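Side-chain contact in WYL1 (Ruminococcus sp., PDB 6OAW), which is a WYL-domain accessory protein that probably modulates the activity of a Type VI-D CRISPR-Cas system: residues B[209-214]-B[243-248]. Sequence-based numbering, arbitrary orientation.
Sequences AYSNMY and SDEKSA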
ATOM      1  N   ALA B 209      19.753 -25.548  -6.426  1.00 67.41           N
ATOM      2  CA  ALA B 209      18.442 -24.946  -6.764  1.00 64.67           C
ATOM      3  C   ALA B 209      18.339 -24.717  -8.269  1.00 64.07           C
ATOM      4  O   ALA B 209      19.372 -24.642  -8.940  1.00 63.66           O
ATOM      5  CB  ALA B 209      18.246 -23.666  -6.005  1.00 63.11           C
ATOM      6  N   TYR B 210      17.111 -24.636  -8.768  1.00 63.02           N
ATOM      7  CA  TYR B 210      16.825 -24.351 -10.191  1.00 62.38           C
ATOM      8  C   TYR B 210      16.502 -22.860 -10.285  1.00 57.00           C
ATOM      9  O   TYR B 210      15.748 -22.375  -9.455  1.00 55.52           O
ATOM     10  CB  TYR B 210      15.754 -25.318 -10.705  1.00 65.72           C
ATOM     11  CG  TYR B 210      16.253 -26.723 -10.956  1.00 70.90           C
ATOM     12  CD1 TYR B 210      16.601 -27.567  -9.908  1.00 72.61           C
ATOM     13  CD2 TYR B 210      16.405 -27.207 -12.245  1.00 74.15           C
ATOM     14  CE1 TYR B 210      17.055 -28.856 -10.133  1.00 75.74           C
ATOM     15  CE2 TYR B 210      16.868 -28.491 -12.488  1.00 77.96           C
ATOM     16  CZ  TYR B 210      17.203 -29.315 -11.430  1.00 78.73           C
ATOM     17  OH  TYR B 210      17.657 -30.575 -11.695  1.00 81.76           O
ATOM     18  N   SER B 211      17.123 -22.172 -11.242  1.00 55.77           N
ATOM     19  CA  SER B 211      17.033 -20.713 -11.474  1.00 52.97           C
ATOM     20  C   SER B 211      16.695 -20.430 -12.934  1.00 54.41           C
ATOM     21  O   SER B 211      17.395 -20.949 -13.812  1.00 56.53           O
ATOM     22  CB  SER B 211      18.318 -20.028 -11.115  1.00 52.80           C
ATOM     23  OG  SER B 211      18.251 -18.645 -11.437  1.00 51.58           O
ATOM     24  N   ASN B 212      15.704 -19.586 -13.175  1.00 54.15           N
ATOM     25  CA  ASN B 212      15.536 -18.894 -14.483  1.00 55.97           C
ATOM     26  C   ASN B 212      15.672 -17.396 -14.201  1.00 52.80           C
ATOM     27  O   ASN B 212      15.115 -16.569 -14.940  1.00 51.67           O
ATOM     28  CB  ASN B 212      14.240 -19.304 -15.194  1.00 58.31           C
ATOM     29  CG  ASN B 212      12.989 -19.006 -14.400  1.00 57.51           C
ATOM     30  OD1 ASN B 212      13.056 -18.512 -13.281  1.00 57.04           O
ATOM     31  ND2 ASN B 212      11.839 -19.300 -14.980  1.00 60.12           N
HETATM   32  N   MSE B 213      16.399 -17.054 -13.138  1.00 51.31           N
HETATM   33  CA  MSE B 213      16.738 -15.643 -12.797  1.00 50.51           C
HETATM   34  C   MSE B 213      17.628 -15.028 -13.890  1.00 52.06           C
HETATM   35  O   MSE B 213      17.375 -13.863 -14.246  1.00 50.34           O
HETATM   36  CB  MSE B 213      17.449 -15.601 -11.450  1.00 50.79           C
HETATM   37  CG  MSE B 213      18.019 -14.255 -11.087  1.00 51.97           C
HETATM   38 SE   MSE B 213      16.536 -13.023 -10.757  1.00 53.80          SE
HETATM   39  CE  MSE B 213      17.379 -11.276 -10.403  1.00 53.08           C
ATOM     40  N   TYR B 214      18.652 -15.761 -14.363  1.00 54.00           N
ATOM     41  CA  TYR B 214      19.680 -15.267 -15.324  1.00 56.47           C
ATOM     42  C   TYR B 214      19.662 -16.105 -16.615  1.00 60.46           C
ATOM     43  O   TYR B 214      20.632 -16.018 -17.387  1.00 61.11           O
ATOM     44  CB  TYR B 214      21.073 -15.255 -14.660  1.00 56.50           C
ATOM     45  CG  TYR B 214      21.188 -14.280 -13.511  1.00 54.31           C
ATOM     46  CD1 TYR B 214      20.891 -12.934 -13.700  1.00 53.06           C
ATOM     47  CD2 TYR B 214      21.531 -14.697 -12.226  1.00 54.29           C
ATOM     48  CE1 TYR B 214      20.948 -12.023 -12.658  1.00 51.57           C
ATOM     49  CE2 TYR B 214      21.598 -13.795 -11.167  1.00 51.85           C
ATOM     50  CZ  TYR B 214      21.319 -12.452 -11.395  1.00 51.44           C
ATOM     51  OH  TYR B 214      21.340 -11.529 -10.395  1.00 52.75           O
ATOM     52  N   SER B 243      26.596 -17.751  -5.078  1.00 54.89           N
ATOM     53  CA  SER B 243      26.153 -18.664  -6.159  1.00 55.77           C
ATOM     54  C   SER B 243      27.324 -19.003  -7.087  1.00 58.02           C
ATOM     55  O   SER B 243      28.253 -18.178  -7.202  1.00 57.58           O
ATOM     56  CB  SER B 243      25.033 -18.055  -6.903  1.00 53.98           C
ATOM     57  OG  SER B 243      24.756 -18.795  -8.082  1.00 53.88           O
ATOM     58  N   ASP B 244      27.273 -20.184  -7.707  1.00 59.77           N
ATOM     59  CA  ASP B 244      28.298 -20.671  -8.664  1.00 62.90           C
ATOM     60  C   ASP B 244      27.781 -20.478 -10.097  1.00 62.29           C
ATOM     61  O   ASP B 244      28.401 -20.998 -11.017  1.00 66.18           O
ATOM     62  CB  ASP B 244      28.658 -22.127  -8.354  1.00 65.40           C
ATOM     63  CG  ASP B 244      27.600 -23.124  -8.806  1.00 66.27           C
ATOM     64  OD1 ASP B 244      26.524 -22.672  -9.246  1.00 63.37           O
ATOM     65  OD2 ASP B 244      27.876 -24.343  -8.763  1.00 68.50           O
ATOM     66  N   GLU B 245      26.689 -19.744 -10.293  1.00 59.71           N
ATOM     67  CA  GLU B 245      26.061 -19.603 -11.628  1.00 59.14           C
ATOM     68  C   GLU B 245      27.005 -18.822 -12.549  1.00 58.85           C
ATOM     69  O   GLU B 245      27.206 -19.283 -13.689  1.00 59.57           O
ATOM     70  CB  GLU B 245      24.690 -18.936 -11.543  1.00 56.53           C
ATOM     71  CG  GLU B 245      23.930 -18.997 -12.857  1.00 58.23           C
ATOM     72  CD  GLU B 245      22.536 -18.393 -12.831  1.00 56.40           C
ATOM     73  OE1 GLU B 245      22.123 -17.908 -11.764  1.00 53.89           O
ATOM     74  OE2 GLU B 245      21.878 -18.415 -13.894  1.00 56.90           O
ATOM     75  N   LYS B 246      27.536 -17.694 -12.084  1.00 57.05           N
ATOM     76  CA  LYS B 246      28.210 -16.676 -12.942  1.00 58.31           C
ATOM     77  C   LYS B 246      29.519 -17.250 -13.525  1.00 60.55           C
ATOM     78  O   LYS B 246      29.909 -16.838 -14.634  1.00 60.22           O
ATOM     79  CB  LYS B 246      28.431 -15.380 -12.150  1.00 57.60           C
ATOM     80  N   SER B 247      30.163 -18.177 -12.816  1.00 61.79           N
ATOM     81  CA  SER B 247      31.405 -18.865 -13.250  1.00 65.86           C
ATOM     82  C   SER B 247      31.050 -20.251 -13.803  1.00 68.56           C
ATOM     83  O   SER B 247      31.968 -21.015 -14.117  1.00 70.83           O
ATOM     84  CB  SER B 247      32.373 -18.962 -12.115  1.00 64.95           C
ATOM     85  OG  SER B 247      31.799 -19.756 -11.100  1.00 64.25           O
ATOM     86  N   ALA B 248      29.757 -20.575 -13.880  1.00 68.26           N
ATOM     87  CA  ALA B 248      29.238 -21.846 -14.449  1.00 71.08           C
ATOM     88  C   ALA B 248      29.821 -23.038 -13.681  1.00 71.91           C
ATOM     89  O   ALA B 248      30.451 -23.885 -14.320  1.00 74.99           O
ATOM     90  CB  ALA B 248      29.570 -21.930 -15.929  1.00 74.38           C
TER
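Glu245 reaches across to Tyr214 and lays its carboxylate at the edge of the phenol ring. The contact sits at the rim of a curled antiparallel sheet, consistent with the Sm-like beta fold of WYL domains. It joins the end of strand 205-211 and the loop after it to the loop between strands 237-243 and 253-258. With chi1 at -170°, CG of Glu245 points away from the backbone N, and the chain runs on extended, which carries the acid far out from its own loop. OE1 comes close to the plane of the ring, 3.3 Å from CD2 of Tyr214. OE2 sits beside the root of the same side chain, 3.3 Å from Tyr214 CB. The carboxylate thus lies along the CB-CD2 side of the tyrosine, its plane turned 55° from the ring. This is an edge approach, in which the oxygen meets the ring's C-H rim and not its pi face. One face of the ring is covered by Met213, modelled as selenomethionine, whose CG stands 3.5 Å above the plane of the Tyr214 ring, over its centre.

Both carboxylate oxygens have polar partners beyond the two loops. OE1 is hydrogen-bonded to Tyr257 OH, and OE2 forms a salt bridge with Arg219, which probably favours the charged form of this buried acid. The far end of Tyr214 is fixed through its OH to Asp255.

Each loop is also shaped by an ST turn. In the second, Ser243 OG accepts from Glu245 N at 3.1 Å, at the very residue that sends the acid across. In the first, the CB of Ser211 is directed toward 243-248, but its OG stays 4.0 Å from Glu245 OE1. That hydroxyl oxygen instead accepts from the backbone N of Met213, at 3.0 Å and an N-H...O angle of 150°.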